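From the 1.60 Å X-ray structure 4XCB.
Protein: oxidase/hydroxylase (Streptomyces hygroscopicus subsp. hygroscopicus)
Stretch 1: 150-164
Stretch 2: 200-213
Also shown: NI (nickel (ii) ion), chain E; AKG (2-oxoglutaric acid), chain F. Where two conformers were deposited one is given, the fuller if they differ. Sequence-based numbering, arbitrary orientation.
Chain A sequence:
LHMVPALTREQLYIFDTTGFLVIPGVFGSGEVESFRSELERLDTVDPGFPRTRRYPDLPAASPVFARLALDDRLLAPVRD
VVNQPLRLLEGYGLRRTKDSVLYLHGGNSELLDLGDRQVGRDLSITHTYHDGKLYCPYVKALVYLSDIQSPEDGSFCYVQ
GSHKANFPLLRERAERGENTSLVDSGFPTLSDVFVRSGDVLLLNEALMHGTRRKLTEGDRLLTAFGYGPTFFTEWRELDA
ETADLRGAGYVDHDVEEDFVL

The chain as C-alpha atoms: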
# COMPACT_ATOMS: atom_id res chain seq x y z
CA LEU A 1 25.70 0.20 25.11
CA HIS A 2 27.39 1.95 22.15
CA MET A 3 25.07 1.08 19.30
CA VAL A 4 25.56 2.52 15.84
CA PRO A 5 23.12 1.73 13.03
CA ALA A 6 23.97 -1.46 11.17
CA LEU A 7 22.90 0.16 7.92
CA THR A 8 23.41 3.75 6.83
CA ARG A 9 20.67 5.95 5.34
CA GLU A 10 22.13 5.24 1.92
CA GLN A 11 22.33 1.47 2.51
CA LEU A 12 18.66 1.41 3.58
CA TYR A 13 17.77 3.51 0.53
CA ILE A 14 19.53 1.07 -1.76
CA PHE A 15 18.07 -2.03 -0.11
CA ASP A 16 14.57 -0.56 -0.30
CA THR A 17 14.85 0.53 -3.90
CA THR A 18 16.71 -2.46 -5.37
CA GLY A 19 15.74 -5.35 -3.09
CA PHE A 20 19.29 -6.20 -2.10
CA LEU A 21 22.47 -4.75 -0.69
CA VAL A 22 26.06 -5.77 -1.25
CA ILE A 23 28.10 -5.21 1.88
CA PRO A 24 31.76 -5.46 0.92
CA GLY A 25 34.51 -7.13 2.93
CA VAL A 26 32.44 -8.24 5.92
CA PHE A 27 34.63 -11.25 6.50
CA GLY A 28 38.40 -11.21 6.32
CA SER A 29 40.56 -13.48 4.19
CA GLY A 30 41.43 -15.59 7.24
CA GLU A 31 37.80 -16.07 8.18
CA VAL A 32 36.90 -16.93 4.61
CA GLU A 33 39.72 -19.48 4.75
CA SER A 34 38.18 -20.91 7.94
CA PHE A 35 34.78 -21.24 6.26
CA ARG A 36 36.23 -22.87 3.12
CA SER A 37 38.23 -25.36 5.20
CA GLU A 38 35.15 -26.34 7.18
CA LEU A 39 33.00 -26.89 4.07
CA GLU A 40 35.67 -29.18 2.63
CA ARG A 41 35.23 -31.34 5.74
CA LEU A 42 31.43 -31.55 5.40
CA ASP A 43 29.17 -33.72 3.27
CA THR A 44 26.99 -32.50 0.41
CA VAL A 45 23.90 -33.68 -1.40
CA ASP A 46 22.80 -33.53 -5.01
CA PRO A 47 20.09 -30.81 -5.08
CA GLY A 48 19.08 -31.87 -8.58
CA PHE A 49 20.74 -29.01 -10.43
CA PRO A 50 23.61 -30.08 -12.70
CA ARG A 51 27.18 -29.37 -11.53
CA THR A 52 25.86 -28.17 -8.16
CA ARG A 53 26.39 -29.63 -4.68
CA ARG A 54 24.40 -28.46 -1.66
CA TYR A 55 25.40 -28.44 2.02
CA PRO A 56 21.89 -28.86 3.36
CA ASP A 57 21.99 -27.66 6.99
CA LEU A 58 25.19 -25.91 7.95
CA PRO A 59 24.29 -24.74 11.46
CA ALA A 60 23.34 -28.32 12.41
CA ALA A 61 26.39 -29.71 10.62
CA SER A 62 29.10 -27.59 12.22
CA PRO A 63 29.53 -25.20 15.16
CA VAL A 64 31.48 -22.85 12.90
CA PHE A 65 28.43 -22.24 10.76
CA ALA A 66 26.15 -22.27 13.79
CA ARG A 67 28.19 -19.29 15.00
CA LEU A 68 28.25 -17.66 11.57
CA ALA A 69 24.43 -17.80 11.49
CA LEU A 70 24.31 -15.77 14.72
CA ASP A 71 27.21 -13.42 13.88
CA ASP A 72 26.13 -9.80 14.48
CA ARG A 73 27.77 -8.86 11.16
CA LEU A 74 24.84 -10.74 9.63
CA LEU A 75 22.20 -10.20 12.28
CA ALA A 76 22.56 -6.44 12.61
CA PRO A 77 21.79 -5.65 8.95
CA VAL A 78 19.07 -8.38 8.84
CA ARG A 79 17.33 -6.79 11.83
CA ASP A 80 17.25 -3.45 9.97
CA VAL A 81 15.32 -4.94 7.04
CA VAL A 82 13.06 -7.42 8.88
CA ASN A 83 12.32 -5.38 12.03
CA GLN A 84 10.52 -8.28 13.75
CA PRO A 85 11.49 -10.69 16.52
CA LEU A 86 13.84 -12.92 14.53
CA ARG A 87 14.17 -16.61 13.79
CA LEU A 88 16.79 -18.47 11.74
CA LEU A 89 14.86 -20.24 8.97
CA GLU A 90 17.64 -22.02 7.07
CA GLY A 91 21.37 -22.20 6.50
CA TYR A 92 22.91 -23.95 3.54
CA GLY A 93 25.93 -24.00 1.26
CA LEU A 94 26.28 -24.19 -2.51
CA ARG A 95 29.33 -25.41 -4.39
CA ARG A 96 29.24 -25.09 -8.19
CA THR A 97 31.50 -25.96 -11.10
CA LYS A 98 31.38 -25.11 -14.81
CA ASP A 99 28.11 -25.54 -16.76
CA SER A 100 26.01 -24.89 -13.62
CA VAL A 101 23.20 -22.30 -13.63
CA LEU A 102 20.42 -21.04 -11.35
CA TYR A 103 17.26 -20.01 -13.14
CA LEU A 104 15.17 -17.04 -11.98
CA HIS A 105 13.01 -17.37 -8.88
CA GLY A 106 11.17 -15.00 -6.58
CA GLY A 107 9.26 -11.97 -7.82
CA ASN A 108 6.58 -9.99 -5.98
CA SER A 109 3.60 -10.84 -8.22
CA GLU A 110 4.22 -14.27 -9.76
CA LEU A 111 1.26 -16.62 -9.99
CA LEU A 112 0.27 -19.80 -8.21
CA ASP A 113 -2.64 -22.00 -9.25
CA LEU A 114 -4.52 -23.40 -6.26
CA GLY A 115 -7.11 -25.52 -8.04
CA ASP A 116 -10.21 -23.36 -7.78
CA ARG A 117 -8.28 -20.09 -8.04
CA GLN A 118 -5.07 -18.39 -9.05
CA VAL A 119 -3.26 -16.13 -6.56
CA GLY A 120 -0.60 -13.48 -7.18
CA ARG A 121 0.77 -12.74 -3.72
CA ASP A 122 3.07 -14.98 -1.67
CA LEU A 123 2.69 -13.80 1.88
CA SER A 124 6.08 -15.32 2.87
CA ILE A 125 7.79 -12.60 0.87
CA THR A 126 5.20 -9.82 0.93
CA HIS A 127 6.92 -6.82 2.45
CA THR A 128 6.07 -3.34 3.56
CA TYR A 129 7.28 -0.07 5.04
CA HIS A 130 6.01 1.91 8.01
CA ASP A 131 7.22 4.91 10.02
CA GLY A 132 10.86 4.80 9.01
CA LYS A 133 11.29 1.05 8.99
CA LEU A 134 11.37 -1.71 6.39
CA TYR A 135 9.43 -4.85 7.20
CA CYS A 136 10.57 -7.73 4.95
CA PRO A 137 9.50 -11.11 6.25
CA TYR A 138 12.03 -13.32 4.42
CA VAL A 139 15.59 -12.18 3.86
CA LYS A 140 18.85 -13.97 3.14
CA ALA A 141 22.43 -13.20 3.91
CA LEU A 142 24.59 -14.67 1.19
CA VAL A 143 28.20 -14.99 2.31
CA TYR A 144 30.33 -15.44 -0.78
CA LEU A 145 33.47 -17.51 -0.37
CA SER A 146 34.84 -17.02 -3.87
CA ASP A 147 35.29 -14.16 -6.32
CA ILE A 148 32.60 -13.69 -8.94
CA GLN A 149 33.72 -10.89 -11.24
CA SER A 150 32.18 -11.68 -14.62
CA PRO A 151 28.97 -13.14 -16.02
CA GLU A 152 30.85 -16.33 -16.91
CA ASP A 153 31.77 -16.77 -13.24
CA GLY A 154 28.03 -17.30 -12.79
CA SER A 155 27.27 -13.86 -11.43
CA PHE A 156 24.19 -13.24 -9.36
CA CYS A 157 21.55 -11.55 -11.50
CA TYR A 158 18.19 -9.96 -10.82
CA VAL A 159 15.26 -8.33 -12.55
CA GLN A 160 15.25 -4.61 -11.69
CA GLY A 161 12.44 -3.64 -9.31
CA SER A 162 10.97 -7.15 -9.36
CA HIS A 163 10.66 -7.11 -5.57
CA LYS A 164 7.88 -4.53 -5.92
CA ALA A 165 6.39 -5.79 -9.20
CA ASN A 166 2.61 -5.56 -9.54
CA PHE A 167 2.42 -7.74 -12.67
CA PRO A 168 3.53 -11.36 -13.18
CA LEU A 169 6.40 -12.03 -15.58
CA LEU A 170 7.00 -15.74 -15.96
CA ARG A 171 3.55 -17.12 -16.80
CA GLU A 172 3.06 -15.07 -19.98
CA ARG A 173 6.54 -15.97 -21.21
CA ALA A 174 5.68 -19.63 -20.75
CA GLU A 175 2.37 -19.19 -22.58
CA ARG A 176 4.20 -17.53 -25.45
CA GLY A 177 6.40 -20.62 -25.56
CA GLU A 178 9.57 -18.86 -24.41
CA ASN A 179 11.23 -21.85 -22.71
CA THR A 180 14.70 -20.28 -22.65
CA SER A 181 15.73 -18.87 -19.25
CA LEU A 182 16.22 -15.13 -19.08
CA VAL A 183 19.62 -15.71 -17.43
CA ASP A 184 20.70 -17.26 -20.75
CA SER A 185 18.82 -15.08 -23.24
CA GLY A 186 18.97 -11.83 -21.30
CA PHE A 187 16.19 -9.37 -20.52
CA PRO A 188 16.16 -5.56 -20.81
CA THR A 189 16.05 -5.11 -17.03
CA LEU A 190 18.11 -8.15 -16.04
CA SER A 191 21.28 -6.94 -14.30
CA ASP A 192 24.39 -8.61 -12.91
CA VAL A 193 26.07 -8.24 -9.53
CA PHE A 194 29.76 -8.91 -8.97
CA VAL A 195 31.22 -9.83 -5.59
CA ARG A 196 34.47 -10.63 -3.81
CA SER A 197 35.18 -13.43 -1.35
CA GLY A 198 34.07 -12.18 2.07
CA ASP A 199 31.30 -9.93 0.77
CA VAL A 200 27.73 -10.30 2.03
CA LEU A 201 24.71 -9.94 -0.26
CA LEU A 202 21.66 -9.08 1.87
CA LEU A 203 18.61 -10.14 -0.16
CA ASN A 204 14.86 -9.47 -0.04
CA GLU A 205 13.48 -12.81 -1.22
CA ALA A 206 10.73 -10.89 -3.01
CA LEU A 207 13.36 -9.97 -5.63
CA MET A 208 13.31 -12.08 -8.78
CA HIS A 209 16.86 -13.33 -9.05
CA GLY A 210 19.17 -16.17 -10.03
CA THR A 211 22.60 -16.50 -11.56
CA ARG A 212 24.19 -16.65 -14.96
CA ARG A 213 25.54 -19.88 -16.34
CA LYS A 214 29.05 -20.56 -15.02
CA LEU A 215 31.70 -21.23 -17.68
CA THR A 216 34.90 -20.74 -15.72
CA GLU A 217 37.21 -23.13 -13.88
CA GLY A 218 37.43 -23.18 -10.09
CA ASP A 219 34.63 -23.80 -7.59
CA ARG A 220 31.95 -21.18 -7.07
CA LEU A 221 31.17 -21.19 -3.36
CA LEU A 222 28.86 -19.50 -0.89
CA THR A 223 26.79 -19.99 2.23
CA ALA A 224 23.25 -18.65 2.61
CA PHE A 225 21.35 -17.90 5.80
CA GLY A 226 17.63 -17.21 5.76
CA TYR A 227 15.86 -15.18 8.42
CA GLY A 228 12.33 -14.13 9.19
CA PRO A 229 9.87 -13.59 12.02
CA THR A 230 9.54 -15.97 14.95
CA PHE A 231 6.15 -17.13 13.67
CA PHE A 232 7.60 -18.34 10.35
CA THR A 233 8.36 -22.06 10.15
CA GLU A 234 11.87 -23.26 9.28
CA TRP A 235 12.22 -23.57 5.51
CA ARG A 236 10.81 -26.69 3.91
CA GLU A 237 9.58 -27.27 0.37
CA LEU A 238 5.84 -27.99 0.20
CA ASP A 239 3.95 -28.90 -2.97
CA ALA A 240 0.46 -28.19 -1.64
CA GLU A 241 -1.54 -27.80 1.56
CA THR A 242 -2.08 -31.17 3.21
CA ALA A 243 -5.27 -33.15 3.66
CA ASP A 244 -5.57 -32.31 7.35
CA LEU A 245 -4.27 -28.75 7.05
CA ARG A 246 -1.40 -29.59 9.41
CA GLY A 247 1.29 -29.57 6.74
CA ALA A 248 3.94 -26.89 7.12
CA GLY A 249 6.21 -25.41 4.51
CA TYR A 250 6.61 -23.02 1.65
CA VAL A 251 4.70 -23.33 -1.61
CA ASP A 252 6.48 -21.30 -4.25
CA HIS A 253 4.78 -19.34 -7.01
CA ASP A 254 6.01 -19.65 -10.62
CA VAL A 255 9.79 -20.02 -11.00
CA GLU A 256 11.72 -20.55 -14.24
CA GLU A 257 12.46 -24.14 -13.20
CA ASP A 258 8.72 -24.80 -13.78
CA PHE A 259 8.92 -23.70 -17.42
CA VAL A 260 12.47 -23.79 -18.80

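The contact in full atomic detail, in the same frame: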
# COMPACT_ATOMS: atom_id res chain seq x y z
N SER A 150 32.68 -11.76 -13.26
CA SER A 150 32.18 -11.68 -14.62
C SER A 150 30.91 -12.50 -14.73
O SER A 150 30.66 -13.35 -13.89
CB SER A 150 33.22 -12.18 -15.62
OG SER A 150 33.39 -13.58 -15.49
N PRO A 151 30.11 -12.26 -15.77
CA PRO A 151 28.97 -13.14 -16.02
C PRO A 151 29.36 -14.62 -16.09
O PRO A 151 28.67 -15.46 -15.54
CB PRO A 151 28.45 -12.65 -17.37
CG PRO A 151 28.74 -11.20 -17.33
CD PRO A 151 30.08 -11.07 -16.65
N GLU A 152 30.49 -14.94 -16.73
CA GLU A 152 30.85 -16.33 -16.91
C GLU A 152 31.36 -16.99 -15.63
O GLU A 152 31.56 -18.19 -15.60
CB GLU A 152 31.91 -16.49 -18.02
CG GLU A 152 32.77 -15.29 -18.21
CD GLU A 152 32.06 -14.18 -18.97
OE1 GLU A 152 31.36 -14.49 -19.96
OE2 GLU A 152 32.15 -13.02 -18.54
N ASP A 153 31.56 -16.19 -14.58
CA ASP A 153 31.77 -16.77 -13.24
C ASP A 153 30.45 -17.24 -12.63
O ASP A 153 30.43 -17.83 -11.55
CB ASP A 153 32.44 -15.75 -12.31
CG ASP A 153 33.95 -15.68 -12.51
OD1 ASP A 153 34.54 -16.66 -13.00
OD2 ASP A 153 34.55 -14.64 -12.15
N GLY A 154 29.34 -16.97 -13.32
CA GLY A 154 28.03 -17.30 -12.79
C GLY A 154 27.55 -16.21 -11.85
O GLY A 154 27.08 -16.48 -10.74
N SER A 155 27.66 -14.96 -12.29
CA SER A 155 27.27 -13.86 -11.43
C SER A 155 25.80 -13.93 -11.06
O SER A 155 24.96 -14.33 -11.86
CB SER A 155 27.57 -12.51 -12.08
OG SER A 155 26.86 -12.36 -13.30
N PHE A 156 25.53 -13.55 -9.82
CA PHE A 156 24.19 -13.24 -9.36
C PHE A 156 23.55 -12.28 -10.36
O PHE A 156 24.22 -11.37 -10.87
CB PHE A 156 24.27 -12.63 -7.97
CG PHE A 156 22.95 -12.28 -7.36
CD1 PHE A 156 22.35 -11.06 -7.61
CD2 PHE A 156 22.33 -13.16 -6.48
CE1 PHE A 156 21.15 -10.72 -7.04
CE2 PHE A 156 21.12 -12.83 -5.89
CZ PHE A 156 20.54 -11.62 -6.17
N CYS A 157 22.28 -12.50 -10.68
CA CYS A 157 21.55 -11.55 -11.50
C CYS A 157 20.13 -11.40 -10.98
O CYS A 157 19.60 -12.28 -10.30
CB CYS A 157 21.54 -11.97 -12.98
SG CYS A 157 20.94 -13.60 -13.38
N TYR A 158 19.51 -10.29 -11.33
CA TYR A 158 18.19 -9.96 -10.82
C TYR A 158 17.42 -9.11 -11.81
O TYR A 158 18.00 -8.39 -12.64
CB TYR A 158 18.31 -9.21 -9.48
CG TYR A 158 18.97 -7.87 -9.65
CD1 TYR A 158 20.36 -7.77 -9.78
CD2 TYR A 158 18.22 -6.70 -9.76
CE1 TYR A 158 20.97 -6.56 -9.98
CE2 TYR A 158 18.83 -5.48 -9.95
CZ TYR A 158 20.21 -5.42 -10.06
OH TYR A 158 20.84 -4.22 -10.25
N VAL A 159 16.10 -9.19 -11.73
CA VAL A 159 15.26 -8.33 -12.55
C VAL A 159 14.98 -7.04 -11.79
O VAL A 159 14.41 -7.07 -10.70
CB VAL A 159 13.97 -9.05 -12.95
CG1 VAL A 159 13.00 -8.11 -13.71
CG2 VAL A 159 14.31 -10.32 -13.74
N GLN A 160 15.37 -5.90 -12.36
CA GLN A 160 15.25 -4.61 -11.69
C GLN A 160 13.84 -4.35 -11.17
O GLN A 160 12.87 -4.48 -11.92
CB GLN A 160 15.66 -3.50 -12.65
CG GLN A 160 15.76 -2.15 -12.02
CD GLN A 160 15.95 -1.04 -13.04
OE1 GLN A 160 15.55 0.10 -12.80
NE2 GLN A 160 16.56 -1.36 -14.17
N GLY A 161 13.72 -3.99 -9.90
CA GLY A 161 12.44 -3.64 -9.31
C GLY A 161 11.44 -4.78 -9.16
O GLY A 161 10.27 -4.54 -8.83
N SER A 162 11.89 -6.02 -9.39
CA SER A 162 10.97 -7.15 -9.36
C SER A 162 10.45 -7.44 -7.97
O SER A 162 9.47 -8.16 -7.82
CB SER A 162 11.64 -8.40 -9.93
OG SER A 162 12.90 -8.59 -9.33
N HIS A 163 11.10 -6.90 -6.95
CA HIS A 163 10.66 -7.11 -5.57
C HIS A 163 9.40 -6.30 -5.27
O HIS A 163 8.69 -6.55 -4.27
CB HIS A 163 11.79 -6.77 -4.58
CG HIS A 163 12.22 -5.34 -4.63
ND1 HIS A 163 12.49 -4.68 -5.81
CD2 HIS A 163 12.41 -4.43 -3.64
CE1 HIS A 163 12.83 -3.43 -5.55
NE2 HIS A 163 12.80 -3.26 -4.23
N LYS A 164 9.09 -5.32 -6.12
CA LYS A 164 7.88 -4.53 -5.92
C LYS A 164 6.96 -4.60 -7.14
O LYS A 164 6.07 -3.77 -7.31
CB LYS A 164 8.23 -3.07 -5.60
CG LYS A 164 9.06 -2.88 -4.33
CD LYS A 164 9.27 -1.41 -4.01
CE LYS A 164 10.03 -1.20 -2.70
NZ LYS A 164 10.39 0.25 -2.53
N VAL A 200 29.07 -9.82 1.69
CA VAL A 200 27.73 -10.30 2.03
C VAL A 200 26.72 -9.66 1.08
O VAL A 200 26.72 -8.44 0.90
CB VAL A 200 27.36 -9.94 3.47
CG1 VAL A 200 25.91 -10.29 3.76
CG2 VAL A 200 28.28 -10.69 4.46
N LEU A 201 25.86 -10.47 0.46
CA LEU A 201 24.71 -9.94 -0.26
C LEU A 201 23.47 -10.18 0.62
O LEU A 201 23.08 -11.32 0.88
CB LEU A 201 24.58 -10.59 -1.66
CG LEU A 201 23.70 -9.93 -2.73
CD1 LEU A 201 24.05 -10.51 -4.10
CD2 LEU A 201 22.20 -10.14 -2.44
N LEU A 202 22.89 -9.07 1.09
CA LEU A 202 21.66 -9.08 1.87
C LEU A 202 20.50 -9.00 0.88
O LEU A 202 20.45 -8.06 0.09
CB LEU A 202 21.63 -7.89 2.83
CG LEU A 202 20.50 -7.76 3.85
CD1 LEU A 202 20.70 -8.78 4.96
CD2 LEU A 202 20.48 -6.37 4.44
N LEU A 203 19.57 -9.95 0.93
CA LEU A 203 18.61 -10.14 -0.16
C LEU A 203 17.17 -10.22 0.33
O LEU A 203 16.84 -11.05 1.17
CB LEU A 203 18.96 -11.41 -0.93
CG LEU A 203 18.04 -11.87 -2.05
CD1 LEU A 203 18.01 -10.82 -3.15
CD2 LEU A 203 18.55 -13.19 -2.61
N ASN A 204 16.32 -9.34 -0.19
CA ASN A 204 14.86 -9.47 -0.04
C ASN A 204 14.38 -10.59 -0.94
O ASN A 204 14.51 -10.49 -2.16
CB ASN A 204 14.19 -8.14 -0.44
CG ASN A 204 12.69 -8.12 -0.15
OD1 ASN A 204 12.06 -9.16 -0.03
ND2 ASN A 204 12.12 -6.92 -0.05
N GLU A 205 13.82 -11.65 -0.39
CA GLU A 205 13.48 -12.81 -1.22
C GLU A 205 12.32 -12.52 -2.16
O GLU A 205 12.00 -13.32 -3.04
CB GLU A 205 13.19 -14.03 -0.34
CG GLU A 205 14.49 -14.72 0.12
CD GLU A 205 15.26 -15.35 -1.04
OE1 GLU A 205 14.68 -16.17 -1.78
OE2 GLU A 205 16.45 -15.01 -1.22
N ALA A 206 11.72 -11.34 -2.03
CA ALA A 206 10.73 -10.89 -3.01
C ALA A 206 11.36 -10.59 -4.37
O ALA A 206 10.66 -10.61 -5.39
CB ALA A 206 9.99 -9.67 -2.48
N LEU A 207 12.66 -10.31 -4.38
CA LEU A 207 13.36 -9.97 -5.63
C LEU A 207 13.41 -11.18 -6.55
O LEU A 207 13.68 -12.27 -6.10
CB LEU A 207 14.76 -9.46 -5.32
CG LEU A 207 15.54 -8.91 -6.50
CD1 LEU A 207 14.90 -7.60 -6.95
CD2 LEU A 207 16.96 -8.68 -6.05
N MET A 208 13.16 -10.99 -7.84
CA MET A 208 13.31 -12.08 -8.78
C MET A 208 14.76 -12.13 -9.20
O MET A 208 15.27 -11.15 -9.73
CB MET A 208 12.43 -11.89 -10.02
CG MET A 208 12.59 -13.04 -11.01
SD MET A 208 11.55 -12.85 -12.47
CE MET A 208 9.93 -13.02 -11.73
N HIS A 209 15.41 -13.25 -8.92
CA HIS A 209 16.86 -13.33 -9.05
C HIS A 209 17.31 -14.75 -9.39
O HIS A 209 16.54 -15.70 -9.34
CB HIS A 209 17.51 -12.88 -7.74
CG HIS A 209 17.22 -13.79 -6.60
ND1 HIS A 209 16.02 -13.77 -5.92
CD2 HIS A 209 17.95 -14.79 -6.06
CE1 HIS A 209 16.04 -14.71 -4.99
NE2 HIS A 209 17.19 -15.34 -5.06
N GLY A 210 18.58 -14.87 -9.73
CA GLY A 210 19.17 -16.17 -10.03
C GLY A 210 20.63 -15.93 -10.31
O GLY A 210 21.20 -14.96 -9.82
N THR A 211 21.25 -16.80 -11.10
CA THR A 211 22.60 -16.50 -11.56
C THR A 211 22.79 -16.88 -13.01
O THR A 211 22.06 -17.71 -13.54
CB THR A 211 23.68 -17.24 -10.75
OG1 THR A 211 23.87 -18.56 -11.29
CG2 THR A 211 23.31 -17.33 -9.28
N ARG A 212 23.79 -16.27 -13.62
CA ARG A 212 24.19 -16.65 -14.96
C ARG A 212 24.78 -18.04 -14.97
O ARG A 212 25.12 -18.61 -13.93
CB ARG A 212 25.21 -15.66 -15.51
CG ARG A 212 24.77 -14.23 -15.46
CD ARG A 212 23.65 -13.95 -16.43
NE ARG A 212 23.53 -12.52 -16.68
CZ ARG A 212 22.67 -11.99 -17.53
NH1 ARG A 212 21.85 -12.77 -18.22
NH2 ARG A 212 22.63 -10.67 -17.70
N ARG A 213 24.90 -18.59 -16.16
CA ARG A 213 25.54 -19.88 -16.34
C ARG A 213 27.04 -19.73 -16.12
O ARG A 213 27.67 -18.82 -16.66
CB ARG A 213 25.24 -20.41 -17.74
CG ARG A 213 25.60 -21.86 -17.96
CD ARG A 213 25.07 -22.30 -19.31
NE ARG A 213 23.61 -22.19 -19.36
CZ ARG A 213 22.78 -23.14 -18.94
NH1 ARG A 213 23.26 -24.27 -18.45
NH2 ARG A 213 21.46 -22.96 -19.02
NI NI E . 17.59 -17.31 -4.46
C1 AKG F . 19.59 -19.06 -3.77
O1 AKG F . 18.33 -19.00 -3.65
O2 AKG F . 20.25 -19.98 -3.20
C2 AKG F . 20.31 -18.02 -4.59
O5 AKG F . 19.65 -17.09 -5.02
C3 AKG F . 21.79 -18.18 -4.88
C4 AKG F . 22.48 -16.88 -5.25
C5 AKG F . 23.87 -17.17 -5.79
O3 AKG F . 24.66 -16.22 -6.03
O4 AKG F . 24.22 -18.36 -6.01
O HOH W 1 18.40 -16.47 -2.49
O HOH W 2 16.00 -17.65 -3.27

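Five hydrogen bonds stitch the two stretches together, and four of them are purely backbone. Strand 156-159 runs antiparallel to the strand around 209-211, and C157 and G210 form the hydrogen-bonded pair at its centre: C157 N donates to G210 O at 2.8 Å, and G210 N returns the bond to C157 O at 2.8 Å. The ladder extends one step each way, with R212 N to S155 O at 2.9 Å and V159 N to M208 O at 2.9 Å. Between these rungs, F156 faces T211 and Y158 faces H209 as non-hydrogen-bonded pairs, where the strands draw close enough for CA-H...O contacts such as Y158 CA to M208 O at 3.3 Å.

Where the ladder ends, a side chain takes over. The type II turn from V159 to S162 brings the S162 hydroxyl back over the strand end; OG donates to V159 O at 2.5 Å and accepts from M208 N at 2.8 Å. Serine suits this place because one short hydroxyl serves both stretches. G161 within the turn has positive phi, which favours glycine. The opposing type I turn, N204 to L207, is braced by its own asparagine, A206 N donating to N204 OD1 at 3.0 Å, and H163 packs against it, its CB 3.7 Å from L207 N. H163 ND1 is buried there without a partner.

Packing surrounds the strands. F156 is the most heavily covered residue: its CB starts away from the other stretch, but the t rotamer brings the ring back. L201 CD1 lies over one ring face, 3.8 Å from the centroid, and G210 O lies over the opposite face. L203 CD1 adds a contact at 4.0 Å from F156 CZ. The rings of F156 and H209 are nearly parallel but slid apart, so they barely overlap.

H209 is held by its other nitrogen: ND1 donates to L207 O at 2.8 Å, leaving NE2 to bind the nickel at 2.1 Å. The F156 edge and T211 CG2 approach the 2-oxoglutarate, T211 CG2 lying 3.5 Å from AKG C5, so the contact also helps line the 2-oxoglutarate site.

On the face shared by C157 and G210, the cysteine sulfur packs beside the other strand, C157 SG lying 3.8 Å from T211 C. C157 CB lies over the R212 guanidinium. At G154, the backbone angles themselves call for glycine, and its CA packs 3.4 Å from R212 O. Altogether the contact buries 926 Å².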